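Local coordinates for protein archease (Thermotoga maritima, PDB 1J5U) that probably activates the tRNA-splicing ligase RtcB by promoting its guanylylation, binds calcium, and may also act as a chaperone or modulator of nucleic-acid-processing proteins, at residues R40-E45 with T130-D135; D67-T72 with H117-E122. One frame throughout, in Å; residues are numbered along the deposited sequence.

Contact 1: R40-E45 with T130-D135; sequences RNILLE and TKVVFD. With CA (calcium ion), chain B.
Ile42 and Leu43 of helix 32-47 pack on Val132 and Phe134 of strand 127-135, a helix-on-sheet contact in the buried core of the archease domain, whose family belongs to the SHS2 clan. Ile42 uses both of its branches. Its CD1 meets Val132 CG2 tip to tip at 3.8 Å, while its CG2 lies 4.0 Å from CE1 of the Phe134 ring. With chi1 at -69°, CG2 is anti to the backbone N and faces Phe134, while the extended chi2 (176°) carries CD1 out to the valine. Beside it, Leu43 CD2 lies 4.2 Å from Phe134 CE2 on the same side of the ring plane, the two side chains crossing at about a right angle. Two successive helix residues thus each place a methyl on one side of the Phe134 ring. No hydrogen bond joins the segments, and their axes are 11.5 Å apart and inclined by 34°, with apolar side chains filling the contact between them.

The strand is held on its two edges, by the neighbouring strands of the sheet. Val132 and Phe134 bond through their backbones to strand 23-29, Val133 to Thr115 of strand 113-124. On the helix, Arg40 grips Asn41 side-on, NE and NH2 both reaching OD1 from the same face of the amide. One residue beyond Phe134 the chain leaves the core for the metal site: Asp135 shares a calcium ion with His19, Asp22 and Thr136, and three waters complete the ligands. The carboxylate binds through one oxygen, with OD1 2.4 Å from the calcium and OD2 4.2 Å from it.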
ATOM      1  N   ARG A  40      -0.614   3.217  -3.101  1.00 13.49           N
ATOM      2  CA  ARG A  40      -1.823   3.943  -2.740  1.00 14.71           C
ATOM      3  C   ARG A  40      -2.968   3.561  -3.704  1.00 15.54           C
ATOM      4  O   ARG A  40      -4.074   3.239  -3.273  1.00 15.53           O
ATOM      5  CB  ARG A  40      -1.596   5.462  -2.833  1.00 14.62           C
ATOM      6  CG  ARG A  40      -2.907   6.275  -2.723  1.00 17.67           C
ATOM      7  CD  ARG A  40      -2.739   7.688  -3.333  1.00 19.55           C
ATOM      8  NE  ARG A  40      -2.487   7.571  -4.766  1.00 21.96           N
ATOM      9  CZ  ARG A  40      -1.912   8.507  -5.518  1.00 24.34           C
ATOM     10  NH1 ARG A  40      -1.534   9.660  -4.970  1.00 24.84           N
ATOM     11  NH2 ARG A  40      -1.661   8.266  -6.803  1.00 20.99           N
ATOM     12  N   ASN A  41      -2.707   3.644  -5.008  1.00 13.70           N
ATOM     13  CA  ASN A  41      -3.724   3.299  -5.998  1.00 15.09           C
ATOM     14  C   ASN A  41      -4.306   1.901  -5.754  1.00 14.10           C
ATOM     15  O   ASN A  41      -5.513   1.711  -5.836  1.00 16.90           O
ATOM     16  CB  ASN A  41      -3.141   3.381  -7.425  1.00 14.19           C
ATOM     17  CG  ASN A  41      -2.822   4.802  -7.837  1.00 15.05           C
ATOM     18  OD1 ASN A  41      -3.293   5.753  -7.212  1.00 13.88           O
ATOM     19  ND2 ASN A  41      -2.027   4.959  -8.900  1.00 14.52           N
ATOM     20  N   ILE A  42      -3.447   0.936  -5.447  1.00 13.98           N
ATOM     21  CA  ILE A  42      -3.877  -0.434  -5.187  1.00 14.11           C
ATOM     22  C   ILE A  42      -4.831  -0.508  -3.990  1.00 15.87           C
ATOM     23  O   ILE A  42      -5.900  -1.132  -4.078  1.00 13.79           O
ATOM     24  CB  ILE A  42      -2.652  -1.371  -4.927  1.00 14.45           C
ATOM     25  CG1 ILE A  42      -1.846  -1.566  -6.229  1.00 12.29           C
ATOM     26  CG2 ILE A  42      -3.132  -2.733  -4.375  1.00 16.34           C
ATOM     27  CD1 ILE A  42      -0.567  -2.385  -6.055  1.00 12.43           C
ATOM     28  N   LEU A  43      -4.448   0.135  -2.879  1.00 14.29           N
ATOM     29  CA  LEU A  43      -5.264   0.146  -1.667  1.00 15.81           C
ATOM     30  C   LEU A  43      -6.677   0.706  -1.904  1.00 16.93           C
ATOM     31  O   LEU A  43      -7.676   0.106  -1.479  1.00 19.84           O
ATOM     32  CB  LEU A  43      -4.547   0.952  -0.542  1.00 13.97           C
ATOM     33  CG  LEU A  43      -3.237   0.362   0.014  1.00 14.41           C
ATOM     34  CD1 LEU A  43      -2.665   1.300   1.093  1.00 17.12           C
ATOM     35  CD2 LEU A  43      -3.497  -1.038   0.622  1.00 16.61           C
ATOM     36  N   LEU A  44      -6.763   1.840  -2.589  1.00 18.16           N
ATOM     37  CA  LEU A  44      -8.048   2.487  -2.890  1.00 18.77           C
ATOM     38  C   LEU A  44      -8.918   1.650  -3.840  1.00 21.91           C
ATOM     39  O   LEU A  44     -10.131   1.501  -3.644  1.00 21.02           O
ATOM     40  CB  LEU A  44      -7.806   3.846  -3.548  1.00 20.93           C
ATOM     41  CG  LEU A  44      -7.055   4.866  -2.685  1.00 23.08           C
ATOM     42  CD1 LEU A  44      -6.815   6.151  -3.470  1.00 22.47           C
ATOM     43  CD2 LEU A  44      -7.875   5.137  -1.444  1.00 22.78           C
ATOM     44  N   GLU A  45      -8.282   1.121  -4.871  1.00 20.39           N
ATOM     45  CA  GLU A  45      -8.973   0.314  -5.869  1.00 23.89           C
ATOM     46  C   GLU A  45      -9.421  -1.038  -5.321  1.00 23.59           C
ATOM     47  O   GLU A  45     -10.581  -1.421  -5.467  1.00 23.40           O
ATOM     48  CB  GLU A  45      -8.049   0.115  -7.075  1.00 25.26           C
ATOM     49  CG  GLU A  45      -8.419  -1.049  -7.990  1.00 29.61           C
ATOM     50  CD  GLU A  45      -7.281  -1.391  -8.943  1.00 30.79           C
ATOM     51  OE1 GLU A  45      -6.838  -0.484  -9.673  1.00 30.48           O
ATOM     52  OE2 GLU A  45      -6.832  -2.560  -8.952  1.00 32.17           O
ATOM     53  N   THR A 130       8.831  -3.474  -8.677  1.00 18.83           N
ATOM     54  CA  THR A 130       8.818  -4.564  -7.706  1.00 17.96           C
ATOM     55  C   THR A 130       7.449  -5.187  -7.636  1.00 18.04           C
ATOM     56  O   THR A 130       6.454  -4.586  -8.048  1.00 16.26           O
ATOM     57  CB  THR A 130       9.169  -4.102  -6.270  1.00 17.55           C
ATOM     58  OG1 THR A 130       9.225  -5.244  -5.408  1.00 17.88           O
ATOM     59  CG2 THR A 130       8.105  -3.143  -5.715  1.00 16.38           C
ATOM     60  N   LYS A 131       7.407  -6.420  -7.146  1.00 16.71           N
ATOM     61  CA  LYS A 131       6.136  -7.059  -6.918  1.00 18.22           C
ATOM     62  C   LYS A 131       5.767  -6.581  -5.505  1.00 16.89           C
ATOM     63  O   LYS A 131       6.642  -6.206  -4.726  1.00 17.58           O
ATOM     64  CB  LYS A 131       6.281  -8.591  -6.928  1.00 21.87           C
ATOM     65  CG  LYS A 131       5.662  -9.277  -8.161  1.00 27.86           C
ATOM     66  CD  LYS A 131       5.923 -10.776  -8.154  1.00 31.99           C
ATOM     67  CE  LYS A 131       5.170 -11.482  -9.265  1.00 32.14           C
ATOM     68  NZ  LYS A 131       5.364 -10.782 -10.564  1.00 34.60           N
ATOM     69  N   VAL A 132       4.475  -6.554  -5.199  1.00 14.92           N
ATOM     70  CA  VAL A 132       4.003  -6.221  -3.867  1.00 15.27           C
ATOM     71  C   VAL A 132       2.949  -7.276  -3.595  1.00 16.45           C
ATOM     72  O   VAL A 132       2.026  -7.495  -4.413  1.00 14.84           O
ATOM     73  CB  VAL A 132       3.372  -4.799  -3.745  1.00 14.34           C
ATOM     74  CG1 VAL A 132       4.495  -3.747  -3.698  1.00 14.64           C
ATOM     75  CG2 VAL A 132       2.414  -4.525  -4.907  1.00 14.72           C
ATOM     76  N   VAL A 133       3.099  -7.938  -2.459  1.00 14.58           N
ATOM     77  CA  VAL A 133       2.181  -9.007  -2.080  1.00 14.61           C
ATOM     78  C   VAL A 133       1.480  -8.653  -0.786  1.00 15.29           C
ATOM     79  O   VAL A 133       2.130  -8.343   0.234  1.00 15.03           O
ATOM     80  CB  VAL A 133       2.951 -10.338  -1.925  1.00 13.71           C
ATOM     81  CG1 VAL A 133       2.026 -11.440  -1.354  1.00 14.47           C
ATOM     82  CG2 VAL A 133       3.515 -10.753  -3.280  1.00 13.01           C
ATOM     83  N   PHE A 134       0.154  -8.680  -0.840  1.00 15.12           N
ATOM     84  CA  PHE A 134      -0.662  -8.344   0.305  1.00 15.83           C
ATOM     85  C   PHE A 134      -1.382  -9.543   0.899  1.00 18.95           C
ATOM     86  O   PHE A 134      -1.685 -10.535   0.218  1.00 17.09           O
ATOM     87  CB  PHE A 134      -1.717  -7.296  -0.067  1.00 16.41           C
ATOM     88  CG  PHE A 134      -1.141  -6.021  -0.596  1.00 17.20           C
ATOM     89  CD1 PHE A 134      -0.787  -5.913  -1.942  1.00 17.10           C
ATOM     90  CD2 PHE A 134      -0.960  -4.929   0.248  1.00 18.24           C
ATOM     91  CE1 PHE A 134      -0.265  -4.724  -2.444  1.00 18.98           C
ATOM     92  CE2 PHE A 134      -0.441  -3.725  -0.239  1.00 19.16           C
ATOM     93  CZ  PHE A 134      -0.095  -3.623  -1.587  1.00 18.20           C
ATOM     94  N   ASP A 135      -1.663  -9.402   2.186  1.00 20.09           N
ATOM     95  CA  ASP A 135      -2.358 -10.393   2.978  1.00 20.44           C
ATOM     96  C   ASP A 135      -3.810  -9.906   3.117  1.00 21.85           C
ATOM     97  O   ASP A 135      -4.045  -8.733   3.393  1.00 20.12           O
ATOM     98  CB  ASP A 135      -1.656 -10.498   4.342  1.00 21.24           C
ATOM     99  CG  ASP A 135      -2.326 -11.488   5.271  1.00 25.68           C
ATOM    100  OD1 ASP A 135      -2.908 -12.446   4.757  1.00 23.81           O
ATOM    101  OD2 ASP A 135      -2.262 -11.317   6.500  1.00 26.20           O
TER
HETATM  102 CA    CA B 301      -4.525 -14.211   4.539  1.00 26.20          CA
HETATM  103  O   HOH W   1      -5.482 -16.269   2.988  1.00 31.84           O
HETATM  104  O   HOH W   2      -7.160 -15.006   5.377  1.00 45.68           O
HETATM  105  O   HOH W   3      -4.088 -16.102   6.549  1.00 37.84           O

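Contact 2: D67-T72 with H117-E122; sequences DAFFDT and HLLKFE
Phe69 of helix 66-81 receives Phe121 and Leu119 from the irregular part of strand 113-124, and the closest packing is between the two phenylalanines. They form a T-shaped pair, the edge of Phe121 directed at the face of Phe69, with centroids 5.6 Å apart and planes at 90°. Phe121 CZ leads the approach. It comes within 3.7 Å of Phe69 CB and 3.9 Å of Phe69 CG, so the ring lodges near the root of the Phe69 side chain, while its CE1 stands over the Phe69 ring, offset toward the rim. A chi1 of -172°, with CG opposite the backbone N, swings the Phe69 ring out toward 117-122.

Leu119 makes a looser fit. Its two methyls part between successive helix residues, CD1 reaching Phe69 CD1 at 4.1 Å and CD2 reaching Phe70 CB at 4.2 Å. Phe70 meets the leucine through CB, and its ring stacks with Tyr116. Farther out, Asp67, Lys120 and Glu122 are exposed, and no hydrogen bond crosses between the segments. Polar ties run to flanking residues: Asp67 OD1 bonds the hydroxyl of Tyr116, and the backbone N of Phe121 bonds the carboxylate of Glu66 (OE2) at the start of the helix.

The contact thus joins the first turns of helix 66-81 to an outer strand of the three-stranded antiparallel sheet. Beyond Leu119 and Phe121, Phe69 also touches Leu36 and Ala39 of helix 32-47 and Val132 of the central strand 127-135.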
ATOM      1  N   ASP A  67      12.323  -1.614   3.343  1.00 18.83           N
ATOM      2  CA  ASP A  67      11.875  -1.460   4.722  1.00 18.45           C
ATOM      3  C   ASP A  67      11.023  -0.209   4.910  1.00 17.03           C
ATOM      4  O   ASP A  67       9.970  -0.262   5.547  1.00 18.47           O
ATOM      5  CB  ASP A  67      13.059  -1.388   5.702  1.00 22.34           C
ATOM      6  CG  ASP A  67      13.733  -2.742   5.921  1.00 25.38           C
ATOM      7  OD1 ASP A  67      13.082  -3.783   5.708  1.00 25.96           O
ATOM      8  OD2 ASP A  67      14.914  -2.754   6.317  1.00 27.28           O
ATOM      9  N   ALA A  68      11.476   0.918   4.372  1.00 16.42           N
ATOM     10  CA  ALA A  68      10.714   2.159   4.523  1.00 17.85           C
ATOM     11  C   ALA A  68       9.393   2.014   3.778  1.00 16.20           C
ATOM     12  O   ALA A  68       8.365   2.494   4.246  1.00 16.04           O
ATOM     13  CB  ALA A  68      11.499   3.363   3.969  1.00 15.75           C
ATOM     14  N   PHE A  69       9.436   1.359   2.614  1.00 15.95           N
ATOM     15  CA  PHE A  69       8.232   1.147   1.814  1.00 15.15           C
ATOM     16  C   PHE A  69       7.219   0.338   2.619  1.00 15.09           C
ATOM     17  O   PHE A  69       6.042   0.696   2.713  1.00 15.14           O
ATOM     18  CB  PHE A  69       8.578   0.421   0.514  1.00 13.41           C
ATOM     19  CG  PHE A  69       7.413   0.326  -0.458  1.00 14.80           C
ATOM     20  CD1 PHE A  69       6.641  -0.822  -0.528  1.00 13.34           C
ATOM     21  CD2 PHE A  69       7.140   1.374  -1.342  1.00 13.75           C
ATOM     22  CE1 PHE A  69       5.609  -0.946  -1.488  1.00 13.71           C
ATOM     23  CE2 PHE A  69       6.128   1.267  -2.289  1.00 14.20           C
ATOM     24  CZ  PHE A  69       5.356   0.090  -2.368  1.00 11.19           C
ATOM     25  N   PHE A  70       7.699  -0.755   3.196  1.00 15.30           N
ATOM     26  CA  PHE A  70       6.902  -1.645   4.034  1.00 17.23           C
ATOM     27  C   PHE A  70       6.279  -0.882   5.205  1.00 16.99           C
ATOM     28  O   PHE A  70       5.069  -0.969   5.435  1.00 16.83           O
ATOM     29  CB  PHE A  70       7.805  -2.798   4.537  1.00 18.41           C
ATOM     30  CG  PHE A  70       7.129  -3.760   5.477  1.00 20.68           C
ATOM     31  CD1 PHE A  70       7.037  -3.478   6.851  1.00 20.72           C
ATOM     32  CD2 PHE A  70       6.589  -4.950   4.995  1.00 19.23           C
ATOM     33  CE1 PHE A  70       6.411  -4.375   7.737  1.00 22.35           C
ATOM     34  CE2 PHE A  70       5.956  -5.862   5.857  1.00 20.97           C
ATOM     35  CZ  PHE A  70       5.861  -5.580   7.236  1.00 22.89           C
ATOM     36  N   ASP A  71       7.098  -0.137   5.957  1.00 16.23           N
ATOM     37  CA  ASP A  71       6.581   0.642   7.076  1.00 16.76           C
ATOM     38  C   ASP A  71       5.547   1.673   6.651  1.00 16.14           C
ATOM     39  O   ASP A  71       4.564   1.902   7.338  1.00 16.24           O
ATOM     40  CB  ASP A  71       7.708   1.407   7.786  1.00 18.97           C
ATOM     41  CG  ASP A  71       8.656   0.488   8.513  1.00 20.41           C
ATOM     42  OD1 ASP A  71       8.287  -0.680   8.703  1.00 20.95           O
ATOM     43  OD2 ASP A  71       9.752   0.938   8.895  1.00 25.47           O
ATOM     44  N   THR A  72       5.799   2.334   5.535  1.00 15.71           N
ATOM     45  CA  THR A  72       4.882   3.370   5.061  1.00 15.08           C
ATOM     46  C   THR A  72       3.528   2.825   4.617  1.00 14.93           C
ATOM     47  O   THR A  72       2.477   3.312   5.023  1.00 15.26           O
ATOM     48  CB  THR A  72       5.516   4.146   3.888  1.00 14.25           C
ATOM     49  OG1 THR A  72       6.724   4.769   4.335  1.00 16.36           O
ATOM     50  CG2 THR A  72       4.567   5.224   3.358  1.00 14.72           C
ATOM     51  N   HIS A 117       6.890 -10.521   1.173  1.00 21.67           N
ATOM     52  CA  HIS A 117       6.974 -11.507   0.079  1.00 21.78           C
ATOM     53  C   HIS A 117       7.284 -10.865  -1.259  1.00 20.08           C
ATOM     54  O   HIS A 117       6.528 -10.015  -1.720  1.00 19.99           O
ATOM     55  CB  HIS A 117       5.657 -12.275  -0.082  1.00 23.41           C
ATOM     56  CG  HIS A 117       5.280 -13.112   1.100  1.00 28.80           C
ATOM     57  ND1 HIS A 117       6.085 -14.124   1.584  1.00 31.17           N
ATOM     58  CD2 HIS A 117       4.174 -13.102   1.881  1.00 27.82           C
ATOM     59  CE1 HIS A 117       5.489 -14.700   2.613  1.00 31.25           C
ATOM     60  NE2 HIS A 117       4.329 -14.098   2.813  1.00 30.72           N
ATOM     61  N   LEU A 118       8.385 -11.283  -1.874  1.00 19.54           N
ATOM     62  CA  LEU A 118       8.796 -10.780  -3.179  1.00 19.59           C
ATOM     63  C   LEU A 118       9.027  -9.263  -3.250  1.00 19.57           C
ATOM     64  O   LEU A 118       9.126  -8.709  -4.342  1.00 17.75           O
ATOM     65  CB  LEU A 118       7.750 -11.191  -4.237  1.00 19.95           C
ATOM     66  CG  LEU A 118       7.461 -12.710  -4.278  1.00 21.52           C
ATOM     67  CD1 LEU A 118       6.341 -13.031  -5.291  1.00 19.71           C
ATOM     68  CD2 LEU A 118       8.754 -13.459  -4.622  1.00 18.83           C
ATOM     69  N   LEU A 119       9.092  -8.594  -2.106  1.00 18.43           N
ATOM     70  CA  LEU A 119       9.324  -7.144  -2.088  1.00 18.45           C
ATOM     71  C   LEU A 119      10.810  -6.912  -2.348  1.00 19.65           C
ATOM     72  O   LEU A 119      11.638  -7.224  -1.495  1.00 21.25           O
ATOM     73  CB  LEU A 119       8.940  -6.565  -0.720  1.00 19.04           C
ATOM     74  CG  LEU A 119       8.925  -5.036  -0.604  1.00 17.68           C
ATOM     75  CD1 LEU A 119       8.086  -4.435  -1.764  1.00 16.98           C
ATOM     76  CD2 LEU A 119       8.343  -4.633   0.758  1.00 17.64           C
ATOM     77  N   LYS A 120      11.145  -6.396  -3.529  1.00 19.33           N
ATOM     78  CA  LYS A 120      12.535  -6.136  -3.921  1.00 21.51           C
ATOM     79  C   LYS A 120      12.554  -5.146  -5.088  1.00 21.19           C
ATOM     80  O   LYS A 120      12.092  -5.470  -6.187  1.00 18.72           O
ATOM     81  CB  LYS A 120      13.219  -7.442  -4.371  1.00 24.50           C
ATOM     82  CG  LYS A 120      14.664  -7.303  -4.844  1.00 27.43           C
ATOM     83  CD  LYS A 120      15.104  -8.595  -5.561  1.00 32.37           C
ATOM     84  CE  LYS A 120      16.618  -8.670  -5.827  1.00 35.95           C
ATOM     85  NZ  LYS A 120      17.115  -7.650  -6.814  1.00 39.17           N
ATOM     86  N   PHE A 121      13.075  -3.942  -4.853  1.00 20.74           N
ATOM     87  CA  PHE A 121      13.123  -2.941  -5.908  1.00 20.03           C
ATOM     88  C   PHE A 121      14.146  -3.342  -6.974  1.00 21.80           C
ATOM     89  O   PHE A 121      15.270  -3.747  -6.654  1.00 20.50           O
ATOM     90  CB  PHE A 121      13.498  -1.561  -5.341  1.00 21.43           C
ATOM     91  CG  PHE A 121      12.523  -1.029  -4.309  1.00 22.05           C
ATOM     92  CD1 PHE A 121      11.153  -1.236  -4.444  1.00 20.15           C
ATOM     93  CD2 PHE A 121      12.975  -0.269  -3.237  1.00 20.50           C
ATOM     94  CE1 PHE A 121      10.257  -0.692  -3.529  1.00 19.81           C
ATOM     95  CE2 PHE A 121      12.080   0.275  -2.323  1.00 18.44           C
ATOM     96  CZ  PHE A 121      10.730   0.065  -2.467  1.00 18.27           C
ATOM     97  N   GLU A 122      13.750  -3.244  -8.238  1.00 21.98           N
ATOM     98  CA  GLU A 122      14.648  -3.576  -9.336  1.00 24.63           C
ATOM     99  C   GLU A 122      14.653  -2.403 -10.288  1.00 25.77           C
ATOM    100  O   GLU A 122      13.585  -1.874 -10.617  1.00 23.65           O
ATOM    101  CB  GLU A 122      14.171  -4.810 -10.111  1.00 27.12           C
ATOM    102  CG  GLU A 122      13.987  -6.063  -9.292  1.00 33.37           C
ATOM    103  CD  GLU A 122      13.632  -7.266 -10.157  1.00 38.16           C
ATOM    104  OE1 GLU A 122      12.936  -7.079 -11.188  1.00 40.23           O
ATOM    105  OE2 GLU A 122      14.037  -8.396  -9.803  1.00 39.39           O
TER

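In the fold
Both contacts lay a helix against the three-stranded antiparallel sheet, contact 1 on its central strand and contact 2 on the outer strand 113-124. They use different helices, 32-47 and 66-81. All four touching residues of contact 1 are buried, near the centre of the chain, and it relies on aliphatic methyls meeting each other and one side of a phenylalanine ring. Contact 2 lies farther out, with only Phe69 buried among its touching residues, and it turns on an aromatic pair. The two meet at the paired strands, where Thr130 OG1 probably bonds Lys120 N. Calcium is bound at the end of the segment 130-135, whereas the side chain of Phe70 is about 13 Å from the ion.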